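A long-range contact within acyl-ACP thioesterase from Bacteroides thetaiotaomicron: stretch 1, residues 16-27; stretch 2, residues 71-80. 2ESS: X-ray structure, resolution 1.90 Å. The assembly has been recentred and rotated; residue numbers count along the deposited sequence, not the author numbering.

Stretch 1, residues 16-27: EPFHVDFNGRLT
Stretch 2 71-80: EMPYQYEKFS

The two stretches, whose touching residues are at least 45 apart in sequence, meet at a single beta bridge between R25 and Y74 (CA-CA 4.6 Å) and bury 671 Å² between them. The register runs antiparallel: G24 lies nearest Q75 and L26 nearest P73 (CA-CA 5.3 and 5.6 Å). Q75 N donates to G24 O (2.8 Å, 142°) and L26 N to P73 O (3.0 Å, 168°); proline, lacking an amide hydrogen, serves here as acceptor.

L26 covers the most surface. It has phi/psi -51/137, and its CB points toward stretch 2; chi1 t, chi2 p set L26 CD2 3.5 Å from F79 CZ and 4.0 Å from P73 CG. L26 CB lies 3.8 Å from CG of M72, a selenomethionine (chi1 t, chi2 p, chi3 132°) whose CB also points toward the partner; the pairing is apolar and L26 is buried.

R25 (-105/144) points its CB sideways; chi1 is m, chi2 m, chi3 t. This bent path brings R25 NH1 to M72 O, a hydrogen bond (2.8 Å, 155°) whose acceptor lies near the guanidinium plane, while Y74 CD1 lies over one guanidinium face. R25 NE lies at the edge of the Y74 ring, 3.9 Å from Y74 CD1; chi1 t and chi2 85° orient that ring.

Two turns lie toward the G24/Q75 end of the bridge. D21 to G24 is type I, with D21 OD1 (chi1 p) accepting from N23 N (2.9 Å) and R25 N (3.1 Å). G24 has phi/psi 77/15, and an ideal CB would clash with Y74 CE1 at 2.8 Å, so glycine fits twice over. Y74 to E77 is type II, braced by Y74 N to E77 OE1 (3.0 Å).

At this same end, Q75 (chi1 t, chi2 t) extends OE1 to 3.6 Å from V20 CG2; one water donates to Q75 OE1 and P17 O, each 2.7 Å away. P17 CG packs 3.5 Å from Y76 CZ.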

ATOM      1  N   GLU A  16       5.108   7.618   4.597  1.00 37.07           N
ATOM      2  CA  GLU A  16       4.658   8.329   3.403  1.00 39.94           C
ATOM      3  C   GLU A  16       3.176   8.717   3.507  1.00 37.29           C
ATOM      4  O   GLU A  16       2.375   8.011   4.175  1.00 37.29           O
ATOM      5  CB  GLU A  16       4.815   7.435   2.150  1.00 42.74           C
ATOM      6  CG  GLU A  16       6.152   6.715   1.990  1.00 46.64           C
ATOM      7  CD  GLU A  16       6.080   5.514   0.988  1.00 51.99           C
ATOM      8  OE1 GLU A  16       5.019   5.326   0.312  1.00 63.06           O
ATOM      9  OE2 GLU A  16       7.084   4.751   0.901  1.00 67.86           O
ATOM     10  N   PRO A  17       2.770   9.797   2.796  1.00 35.08           N
ATOM     11  CA  PRO A  17       1.408  10.345   2.846  1.00 33.80           C
ATOM     12  C   PRO A  17       0.288   9.387   2.477  1.00 35.66           C
ATOM     13  O   PRO A  17      -0.833   9.486   3.011  1.00 38.39           O
ATOM     14  CB  PRO A  17       1.467  11.491   1.814  1.00 36.70           C
ATOM     15  CG  PRO A  17       2.886  11.862   1.766  1.00 34.40           C
ATOM     16  CD  PRO A  17       3.629  10.601   1.901  1.00 36.09           C
ATOM     17  N   PHE A  18       0.557   8.452   1.578  1.00 31.19           N
ATOM     18  CA  PHE A  18      -0.487   7.491   1.193  1.00 32.72           C
ATOM     19  C   PHE A  18      -0.516   6.280   2.093  1.00 32.10           C
ATOM     20  O   PHE A  18      -1.287   5.357   1.872  1.00 36.08           O
ATOM     21  CB  PHE A  18      -0.347   7.119  -0.302  1.00 32.70           C
ATOM     22  CG  PHE A  18      -0.594   8.273  -1.227  1.00 43.66           C
ATOM     23  CD1 PHE A  18      -1.677   9.116  -1.029  1.00 45.70           C
ATOM     24  CD2 PHE A  18       0.254   8.540  -2.274  1.00 49.72           C
ATOM     25  CE1 PHE A  18      -1.894  10.190  -1.854  1.00 51.20           C
ATOM     26  CE2 PHE A  18       0.023   9.617  -3.095  1.00 49.41           C
ATOM     27  CZ  PHE A  18      -1.049  10.435  -2.880  1.00 40.88           C
ATOM     28  N   HIS A  19       0.343   6.287   3.112  1.00 31.91           N
ATOM     29  CA  HIS A  19       0.457   5.217   4.075  1.00 34.46           C
ATOM     30  C   HIS A  19       0.028   5.634   5.485  1.00 32.48           C
ATOM     31  O   HIS A  19       0.272   4.886   6.423  1.00 33.41           O
ATOM     32  CB  HIS A  19       1.909   4.759   4.129  1.00 36.62           C
ATOM     33  CG  HIS A  19       2.332   3.992   2.914  1.00 43.85           C
ATOM     34  ND1 HIS A  19       3.647   3.664   2.664  1.00 47.98           N
ATOM     35  CD2 HIS A  19       1.606   3.475   1.888  1.00 46.37           C
ATOM     36  CE1 HIS A  19       3.710   2.976   1.535  1.00 57.81           C
ATOM     37  NE2 HIS A  19       2.487   2.847   1.048  1.00 51.09           N
ATOM     38  N   VAL A  20      -0.585   6.806   5.622  1.00 30.14           N
ATOM     39  CA  VAL A  20      -1.105   7.257   6.909  1.00 31.00           C
ATOM     40  C   VAL A  20      -2.598   7.466   6.870  1.00 31.02           C
ATOM     41  O   VAL A  20      -3.175   7.599   5.803  1.00 33.79           O
ATOM     42  CB  VAL A  20      -0.409   8.549   7.405  1.00 34.22           C
ATOM     43  CG1 VAL A  20       1.103   8.309   7.554  1.00 28.38           C
ATOM     44  CG2 VAL A  20      -0.818   9.785   6.525  1.00 32.87           C
ATOM     45  N   ASP A  21      -3.227   7.503   8.049  1.00 32.17           N
ATOM     46  CA  ASP A  21      -4.669   7.705   8.173  1.00 32.63           C
ATOM     47  C   ASP A  21      -5.042   9.168   8.324  1.00 33.63           C
ATOM     48  O   ASP A  21      -4.185  10.055   8.187  1.00 29.57           O
ATOM     49  CB  ASP A  21      -5.253   6.855   9.317  1.00 35.43           C
ATOM     50  CG  ASP A  21      -4.713   7.245  10.730  1.00 32.69           C
ATOM     51  OD1 ASP A  21      -4.208   8.376  10.934  1.00 31.52           O
ATOM     52  OD2 ASP A  21      -4.812   6.367  11.631  1.00 42.64           O
ATOM     53  N   PHE A  22      -6.328   9.424   8.588  1.00 30.99           N
ATOM     54  CA  PHE A  22      -6.810  10.784   8.666  1.00 30.53           C
ATOM     55  C   PHE A  22      -6.236  11.579   9.839  1.00 28.65           C
ATOM     56  O   PHE A  22      -6.319  12.806   9.818  1.00 27.85           O
ATOM     57  CB  PHE A  22      -8.337  10.867   8.656  1.00 29.13           C
ATOM     58  CG  PHE A  22      -8.977  10.366   9.905  1.00 29.99           C
ATOM     59  CD1 PHE A  22      -9.209  11.220  10.979  1.00 35.77           C
ATOM     60  CD2 PHE A  22      -9.330   9.028  10.026  1.00 35.14           C
ATOM     61  CE1 PHE A  22      -9.805  10.761  12.140  1.00 28.68           C
ATOM     62  CE2 PHE A  22      -9.950   8.566  11.187  1.00 36.07           C
ATOM     63  CZ  PHE A  22     -10.179   9.425  12.247  1.00 30.45           C
ATOM     64  N   ASN A  23      -5.638  10.895  10.816  1.00 29.71           N
ATOM     65  CA  ASN A  23      -4.883  11.593  11.893  1.00 31.92           C
ATOM     66  C   ASN A  23      -3.375  11.722  11.577  1.00 32.09           C
ATOM     67  O   ASN A  23      -2.603  12.195  12.412  1.00 31.61           O
ATOM     68  CB  ASN A  23      -5.031  10.897  13.234  1.00 33.91           C
ATOM     69  CG  ASN A  23      -6.460  10.924  13.790  1.00 28.17           C
ATOM     70  OD1 ASN A  23      -7.150  11.938  13.773  1.00 31.55           O
ATOM     71  ND2 ASN A  23      -6.897   9.759  14.283  1.00 34.84           N
ATOM     72  N   GLY A  24      -2.976  11.347  10.369  1.00 29.27           N
ATOM     73  CA  GLY A  24      -1.573  11.442   9.923  1.00 32.31           C
ATOM     74  C   GLY A  24      -0.647  10.365  10.467  1.00 31.58           C
ATOM     75  O   GLY A  24       0.549  10.512  10.413  1.00 30.91           O
ATOM     76  N   ARG A  25      -1.202   9.292  11.016  1.00 30.77           N
ATOM     77  CA  ARG A  25      -0.411   8.217  11.625  1.00 31.71           C
ATOM     78  C   ARG A  25      -0.409   7.032  10.716  1.00 32.59           C
ATOM     79  O   ARG A  25      -1.419   6.739  10.087  1.00 33.79           O
ATOM     80  CB  ARG A  25      -1.052   7.757  12.940  1.00 34.74           C
ATOM     81  CG  ARG A  25      -1.205   8.842  13.973  1.00 34.85           C
ATOM     82  CD  ARG A  25       0.105   9.086  14.620  1.00 35.13           C
ATOM     83  NE  ARG A  25       0.133  10.343  15.345  1.00 38.27           N
ATOM     84  CZ  ARG A  25       1.164  10.761  16.065  1.00 39.24           C
ATOM     85  NH1 ARG A  25       2.232   9.997  16.197  1.00 41.08           N
ATOM     86  NH2 ARG A  25       1.117  11.950  16.677  1.00 41.72           N
ATOM     87  N   LEU A  26       0.727   6.352  10.684  1.00 33.49           N
ATOM     88  CA  LEU A  26       0.962   5.154   9.880  1.00 32.46           C
ATOM     89  C   LEU A  26      -0.168   4.158  10.125  1.00 32.76           C
ATOM     90  O   LEU A  26      -0.621   3.966  11.274  1.00 32.42           O
ATOM     91  CB  LEU A  26       2.303   4.536  10.281  1.00 33.68           C
ATOM     92  CG  LEU A  26       3.006   3.547   9.323  1.00 35.13           C
ATOM     93  CD1 LEU A  26       3.563   4.327   8.142  1.00 36.86           C
ATOM     94  CD2 LEU A  26       4.145   2.789  10.057  1.00 34.00           C
ATOM     95  N   THR A  27      -0.663   3.543   9.062  1.00 32.51           N
ATOM     96  CA  THR A  27      -1.786   2.658   9.228  1.00 33.08           C
ATOM     97  C   THR A  27      -1.232   1.297   9.715  1.00 35.22           C
ATOM     98  O   THR A  27      -0.074   0.951   9.450  1.00 33.98           O
ATOM     99  CB  THR A  27      -2.602   2.466   7.920  1.00 33.25           C
ATOM    100  OG1 THR A  27      -1.780   1.819   6.943  1.00 32.53           O
ATOM    101  CG2 THR A  27      -3.119   3.829   7.354  1.00 34.14           C
ATOM    102  N   GLU A  71       2.597   4.392  20.424  1.00 39.77           N
ATOM    103  CA  GLU A  71       2.244   5.372  19.406  1.00 40.55           C
ATOM    104  C   GLU A  71       2.676   4.827  18.052  1.00 37.98           C
ATOM    105  O   GLU A  71       3.340   3.807  17.971  1.00 39.30           O
ATOM    106  CB  GLU A  71       2.897   6.722  19.684  1.00 41.93           C
ATOM    107  CG  GLU A  71       4.397   6.710  19.594  1.00 51.56           C
HETATM  108  N   MSE A  72       2.252   5.506  17.008  1.00 35.58           N
HETATM  109  CA  MSE A  72       2.466   5.131  15.619  1.00 35.91           C
HETATM  110  C   MSE A  72       3.282   6.278  14.994  1.00 35.12           C
HETATM  111  O   MSE A  72       3.050   7.435  15.300  1.00 34.00           O
HETATM  112  CB  MSE A  72       1.070   5.063  15.000  1.00 38.36           C
HETATM  113  CG  MSE A  72       0.861   4.262  13.810  1.00 43.53           C
HETATM  114 SE   MSE A  72       1.619   2.457  13.785  0.75 42.12          SE
HETATM  115  CE  MSE A  72       0.037   1.471  13.142  1.00 36.22           C
ATOM    116  N   PRO A  73       4.200   5.983  14.078  1.00 35.62           N
ATOM    117  CA  PRO A  73       4.882   7.110  13.411  1.00 34.69           C
ATOM    118  C   PRO A  73       3.941   8.095  12.695  1.00 34.27           C
ATOM    119  O   PRO A  73       2.912   7.678  12.158  1.00 33.67           O
ATOM    120  CB  PRO A  73       5.736   6.413  12.359  1.00 34.92           C
ATOM    121  CG  PRO A  73       5.891   5.066  12.802  1.00 39.58           C
ATOM    122  CD  PRO A  73       4.683   4.687  13.610  1.00 33.33           C
ATOM    123  N   TYR A  74       4.328   9.360  12.656  1.00 34.37           N
ATOM    124  CA  TYR A  74       3.578  10.409  11.971  1.00 34.67           C
ATOM    125  C   TYR A  74       4.067  10.656  10.538  1.00 32.54           C
ATOM    126  O   TYR A  74       5.227  10.402  10.197  1.00 33.43           O
ATOM    127  CB  TYR A  74       3.649  11.701  12.790  1.00 33.63           C
ATOM    128  CG  TYR A  74       2.752  12.817  12.313  1.00 34.55           C
ATOM    129  CD1 TYR A  74       1.429  12.885  12.713  1.00 33.85           C
ATOM    130  CD2 TYR A  74       3.238  13.818  11.476  1.00 33.69           C
ATOM    131  CE1 TYR A  74       0.598  13.925  12.297  1.00 33.66           C
ATOM    132  CE2 TYR A  74       2.411  14.864  11.034  1.00 38.76           C
ATOM    133  CZ  TYR A  74       1.085  14.905  11.450  1.00 35.71           C
ATOM    134  OH  TYR A  74       0.254  15.916  11.052  1.00 37.84           O
ATOM    135  N   GLN A  75       3.171  11.171   9.699  1.00 32.82           N
ATOM    136  CA  GLN A  75       3.467  11.466   8.314  1.00 32.37           C
ATOM    137  C   GLN A  75       4.807  12.175   8.177  1.00 31.41           C
ATOM    138  O   GLN A  75       5.073  13.132   8.885  1.00 30.92           O
ATOM    139  CB  GLN A  75       2.357  12.338   7.712  1.00 34.99           C
ATOM    140  CG  GLN A  75       2.491  12.512   6.234  1.00 36.70           C
ATOM    141  CD  GLN A  75       1.364  13.335   5.636  1.00 33.56           C
ATOM    142  OE1 GLN A  75       0.428  12.792   5.075  1.00 44.70           O
ATOM    143  NE2 GLN A  75       1.437  14.638   5.795  1.00 36.57           N
ATOM    144  N   TYR A  76       5.638  11.662   7.271  1.00 32.82           N
ATOM    145  CA  TYR A  76       6.991  12.163   6.988  1.00 33.83           C
ATOM    146  C   TYR A  76       8.084  11.962   8.056  1.00 35.17           C
ATOM    147  O   TYR A  76       9.216  12.363   7.835  1.00 32.93           O
ATOM    148  CB  TYR A  76       6.969  13.625   6.568  1.00 34.69           C
ATOM    149  CG  TYR A  76       6.304  13.862   5.252  1.00 34.53           C
ATOM    150  CD1 TYR A  76       6.717  13.184   4.100  1.00 40.63           C
ATOM    151  CD2 TYR A  76       5.270  14.755   5.156  1.00 41.28           C
ATOM    152  CE1 TYR A  76       6.103  13.420   2.888  1.00 45.51           C
ATOM    153  CE2 TYR A  76       4.647  14.997   3.967  1.00 46.85           C
ATOM    154  CZ  TYR A  76       5.054  14.339   2.845  1.00 44.58           C
ATOM    155  OH  TYR A  76       4.398  14.630   1.683  1.00 49.21           O
ATOM    156  N   GLU A  77       7.768  11.299   9.163  1.00 33.19           N
ATOM    157  CA  GLU A  77       8.778  10.986  10.156  1.00 34.71           C
ATOM    158  C   GLU A  77       9.531   9.737   9.756  1.00 32.01           C
ATOM    159  O   GLU A  77       8.967   8.811   9.182  1.00 31.99           O
ATOM    160  CB  GLU A  77       8.160  10.716  11.513  1.00 31.53           C
ATOM    161  CG  GLU A  77       7.480  11.860  12.148  1.00 38.76           C
ATOM    162  CD  GLU A  77       7.057  11.550  13.596  1.00 41.03           C
ATOM    163  OE1 GLU A  77       6.840  10.334  13.984  1.00 37.25           O
ATOM    164  OE2 GLU A  77       6.943  12.548  14.337  1.00 37.87           O
ATOM    165  N   LYS A  78      10.809   9.725  10.096  1.00 32.03           N
ATOM    166  CA  LYS A  78      11.601   8.532  10.031  1.00 34.89           C
ATOM    167  C   LYS A  78      11.188   7.619  11.161  1.00 31.87           C
ATOM    168  O   LYS A  78      10.778   8.068  12.235  1.00 32.70           O
ATOM    169  CB  LYS A  78      13.076   8.863  10.194  1.00 37.34           C
ATOM    170  CG  LYS A  78      13.681   9.617   9.012  1.00 37.35           C
ATOM    171  CD  LYS A  78      15.129  10.013   9.333  1.00 41.91           C
ATOM    172  CE  LYS A  78      15.687  10.982   8.313  1.00 51.88           C
ATOM    173  NZ  LYS A  78      16.880  11.675   8.869  1.00 64.78           N
ATOM    174  N   PHE A  79      11.318   6.338  10.894  1.00 31.10           N
ATOM    175  CA  PHE A  79      11.168   5.307  11.878  1.00 30.63           C
ATOM    176  C   PHE A  79      11.979   4.100  11.466  1.00 31.97           C
ATOM    177  O   PHE A  79      12.488   4.024  10.357  1.00 33.18           O
ATOM    178  CB  PHE A  79       9.683   4.975  12.151  1.00 32.21           C
ATOM    179  CG  PHE A  79       8.960   4.263  11.030  1.00 29.78           C
ATOM    180  CD1 PHE A  79       8.405   4.988   9.976  1.00 30.40           C
ATOM    181  CD2 PHE A  79       8.770   2.875  11.062  1.00 34.37           C
ATOM    182  CE1 PHE A  79       7.711   4.372   8.945  1.00 35.11           C
ATOM    183  CE2 PHE A  79       8.050   2.244  10.036  1.00 31.81           C
ATOM    184  CZ  PHE A  79       7.519   2.989   8.986  1.00 34.70           C
ATOM    185  N   SER A  80      12.142   3.165  12.378  1.00 32.67           N
ATOM    186  CA  SER A  80      12.852   1.943  12.020  1.00 36.51           C
ATOM    187  C   SER A  80      12.236   0.721  12.675  1.00 34.74           C
ATOM    188  O   SER A  80      11.474   0.828  13.659  1.00 32.51           O
ATOM    189  CB  SER A  80      14.347   2.083  12.345  1.00 39.98           C
ATOM    190  OG  SER A  80      14.500   2.298  13.702  1.00 42.97           O
TER
HETATM  191  O   HOH W   1      -1.805  11.795   4.004  1.00 27.63           O